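Local coordinates for protein TetR transcriptional regulator (Chloroflexus aurantiacus, PDB 3QBM) that probably binds DNA through an N-terminal helix-turn-helix as a transcriptional regulator of the TetR family, with a C-terminal helical domain that forms a two-fold dimer, at the interface of chains A and B. Sequence-based numbering; all coordinates share one arbitrary frame. Chains: chain A/B, TetR transcriptional regulator.

The interface of chains A and B. Residues chain A 107, 110-111, 128, 162-163, 166-167; chain B 163, 167-168, 170-171.
B:Met170, a selenomethionine, reaches out of helix 154-175 of its chain into a groove of chain A lined by helix 105-113 and A:Glu166. Its CG stands anti to the backbone N (chi1 -179°), which carries the chain away from its own helix, and bends at chi2 and chi3 then turn the tip back towards chain A's helix 154-175. A:Ile111 meets the side chain at about a right angle, CD1 lying 3.6 Å from B:Met170 CG. The selenium rests on the methyl of A:Ala110, with SE 3.7 Å from CB, and the terminal CE packs against the aliphatic CB and CG of A:Glu166 rather than its carboxylate.

Beside it, B:Leu171 sets CD2 in the corner formed by A:Ile128 CD1, at 3.6 Å, and A:Ile162 CG2, at 3.7 Å, while its other branch, CD1, faces the backbone N and methyl of A:Ala163. Packing is tight where the two 154-175 helices cross: the glycines, lacking side chains, let the backbones come close, with A:Ala163 O 3.2 Å from B:Gly167 CA. The small A:Ala163 methyl packs against the partner backbone, CB 3.5 Å from B:Ala168 N. By contrast, A:Leu107 forms a looser edge, its CD1 reaching B:Met170 CG at 3.9 Å. With its two-fold twin, this apolar patch joins the C-terminal domains, in keeping with the dimer typical of TetR regulators, and would help set the spacing of the paired DNA-binding domains.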
ATOM      1  N   LEU A 107      -5.738  -1.899  -3.021  1.00 14.05           N
ATOM      2  CA  LEU A 107      -4.748  -1.375  -2.086  1.00 14.61           C
ATOM      3  C   LEU A 107      -5.423  -0.840  -0.822  1.00 14.96           C
ATOM      4  O   LEU A 107      -5.032  -1.180   0.304  1.00 13.86           O
ATOM      5  CB  LEU A 107      -3.910  -0.270  -2.746  1.00 13.22           C
ATOM      6  CG  LEU A 107      -2.927   0.568  -1.926  1.00 13.09           C
ATOM      7  CD1 LEU A 107      -1.842  -0.314  -1.301  1.00 13.48           C
ATOM      8  CD2 LEU A 107      -2.311   1.740  -2.744  1.00 14.05           C
ATOM      9  N   ALA A 110      -6.940  -3.586   1.226  1.00 14.27           N
ATOM     10  CA  ALA A 110      -5.908  -4.444   1.775  1.00 15.56           C
ATOM     11  C   ALA A 110      -5.425  -3.915   3.107  1.00 13.66           C
ATOM     12  O   ALA A 110      -5.317  -4.684   4.041  1.00 13.55           O
ATOM     13  CB  ALA A 110      -4.691  -4.555   0.820  1.00 15.58           C
ATOM     14  N   ILE A 111      -5.052  -2.632   3.157  1.00 12.11           N
ATOM     15  CA  ILE A 111      -4.505  -2.065   4.381  1.00 14.42           C
ATOM     16  C   ILE A 111      -5.505  -2.141   5.547  1.00 15.63           C
ATOM     17  O   ILE A 111      -5.130  -2.444   6.679  1.00 15.19           O
ATOM     18  CB  ILE A 111      -3.984  -0.621   4.172  1.00 13.86           C
ATOM     19  CG1 ILE A 111      -2.538  -0.635   3.666  1.00 18.63           C
ATOM     20  CG2 ILE A 111      -4.004   0.189   5.473  1.00 15.94           C
ATOM     21  CD1 ILE A 111      -2.273  -1.542   2.554  1.00 25.04           C
ATOM     22  N   ILE A 128      -6.095 -10.048  -6.274  1.00 18.53           N
ATOM     23  CA  ILE A 128      -4.656 -10.189  -6.500  1.00 17.07           C
ATOM     24  C   ILE A 128      -4.393 -11.510  -7.253  1.00 18.54           C
ATOM     25  O   ILE A 128      -3.602 -11.541  -8.170  1.00 14.01           O
ATOM     26  CB  ILE A 128      -3.877 -10.123  -5.191  1.00 17.73           C
ATOM     27  CG1 ILE A 128      -3.972  -8.685  -4.602  1.00 17.99           C
ATOM     28  CG2 ILE A 128      -2.425 -10.559  -5.365  1.00 14.55           C
ATOM     29  CD1 ILE A 128      -3.658  -8.635  -3.148  1.00 23.87           C
ATOM     30  N   ILE A 162       2.869  -6.256  -9.328  1.00 11.82           N
ATOM     31  CA  ILE A 162       1.794  -5.802  -8.441  1.00 12.70           C
ATOM     32  C   ILE A 162       2.296  -4.974  -7.258  1.00 11.86           C
ATOM     33  O   ILE A 162       1.728  -3.919  -6.947  1.00 12.72           O
ATOM     34  CB  ILE A 162       0.929  -6.987  -7.938  1.00 11.98           C
ATOM     35  CG1 ILE A 162       0.254  -7.643  -9.131  1.00 12.62           C
ATOM     36  CG2 ILE A 162      -0.106  -6.517  -6.877  1.00 13.34           C
ATOM     37  CD1 ILE A 162      -0.319  -9.087  -8.806  1.00 12.53           C
ATOM     38  N   ALA A 163       3.367  -5.448  -6.638  1.00 10.73           N
ATOM     39  CA  ALA A 163       3.995  -4.759  -5.499  1.00 12.55           C
ATOM     40  C   ALA A 163       4.455  -3.387  -5.956  1.00 14.13           C
ATOM     41  O   ALA A 163       4.151  -2.364  -5.302  1.00 12.64           O
ATOM     42  CB  ALA A 163       5.214  -5.545  -4.947  1.00 11.45           C
ATOM     43  N   GLU A 166       1.391  -0.991  -7.085  1.00 10.81           N
ATOM     44  CA  GLU A 166       0.541  -0.610  -5.974  1.00 11.82           C
ATOM     45  C   GLU A 166       1.283   0.300  -5.002  1.00 13.25           C
ATOM     46  O   GLU A 166       0.686   1.262  -4.511  1.00 12.90           O
ATOM     47  CB  GLU A 166      -0.021  -1.830  -5.224  1.00 12.74           C
ATOM     48  CG  GLU A 166      -1.093  -2.573  -5.967  1.00 15.55           C
ATOM     49  CD  GLU A 166      -2.431  -1.862  -5.998  1.00 16.35           C
ATOM     50  OE1 GLU A 166      -2.487  -0.611  -5.993  1.00 20.80           O
ATOM     51  OE2 GLU A 166      -3.430  -2.579  -6.020  1.00 24.02           O
ATOM     52  N   GLY A 167       2.563   0.006  -4.710  1.00 11.11           N
ATOM     53  CA  GLY A 167       3.401   0.913  -3.895  1.00 11.91           C
ATOM     54  C   GLY A 167       3.537   2.323  -4.511  1.00 12.46           C
ATOM     55  O   GLY A 167       3.473   3.358  -3.833  1.00 12.09           O
TER
ATOM     56  N   ALA B 163       8.446   2.509  -3.317  1.00 14.53           N
ATOM     57  CA  ALA B 163       7.219   1.983  -3.913  1.00 14.46           C
ATOM     58  C   ALA B 163       7.215   0.454  -3.915  1.00 15.33           C
ATOM     59  O   ALA B 163       6.246  -0.195  -3.467  1.00 13.51           O
ATOM     60  CB  ALA B 163       7.031   2.526  -5.335  1.00 12.56           C
ATOM     61  N   GLY B 167       4.790  -1.719  -1.511  1.00 12.47           N
ATOM     62  CA  GLY B 167       3.784  -2.539  -2.172  1.00 12.68           C
ATOM     63  C   GLY B 167       3.904  -4.029  -1.798  1.00 13.22           C
ATOM     64  O   GLY B 167       2.899  -4.748  -1.656  1.00 12.99           O
ATOM     65  N   ALA B 168       5.142  -4.495  -1.661  1.00 13.44           N
ATOM     66  CA  ALA B 168       5.415  -5.873  -1.246  1.00 12.86           C
ATOM     67  C   ALA B 168       4.995  -6.118   0.192  1.00 15.05           C
ATOM     68  O   ALA B 168       4.499  -7.203   0.520  1.00 13.89           O
ATOM     69  CB  ALA B 168       6.881  -6.200  -1.478  1.00 10.64           C
HETATM   70  N   MSE B 170       2.457  -4.586   1.610  1.00 13.41           N
HETATM   71  CA  MSE B 170       1.015  -4.757   1.430  1.00 13.37           C
HETATM   72  C   MSE B 170       0.667  -6.183   0.998  1.00 12.58           C
HETATM   73  O   MSE B 170      -0.216  -6.851   1.596  1.00 11.80           O
HETATM   74  CB  MSE B 170       0.470  -3.778   0.386  1.00 15.06           C
HETATM   75  CG  MSE B 170      -1.033  -3.876   0.141  1.00 11.56           C
HETATM   76 SE   MSE B 170      -1.611  -5.135  -1.063  0.75 15.13          SE
HETATM   77  CE  MSE B 170      -0.771  -4.425  -2.701  1.00 16.47           C
ATOM     78  N   LEU B 171       1.356  -6.671  -0.032  1.00 12.17           N
ATOM     79  CA  LEU B 171       1.053  -7.992  -0.558  1.00 14.80           C
ATOM     80  C   LEU B 171       1.308  -9.119   0.444  1.00 16.68           C
ATOM     81  O   LEU B 171       0.533 -10.080   0.512  1.00 15.15           O
ATOM     82  CB  LEU B 171       1.825  -8.278  -1.853  1.00 13.96           C
ATOM     83  CG  LEU B 171       1.385  -7.641  -3.150  1.00 18.73           C
ATOM     84  CD1 LEU B 171       2.344  -8.084  -4.287  1.00 13.04           C
ATOM     85  CD2 LEU B 171      -0.096  -7.974  -3.530  1.00 13.86           C
TER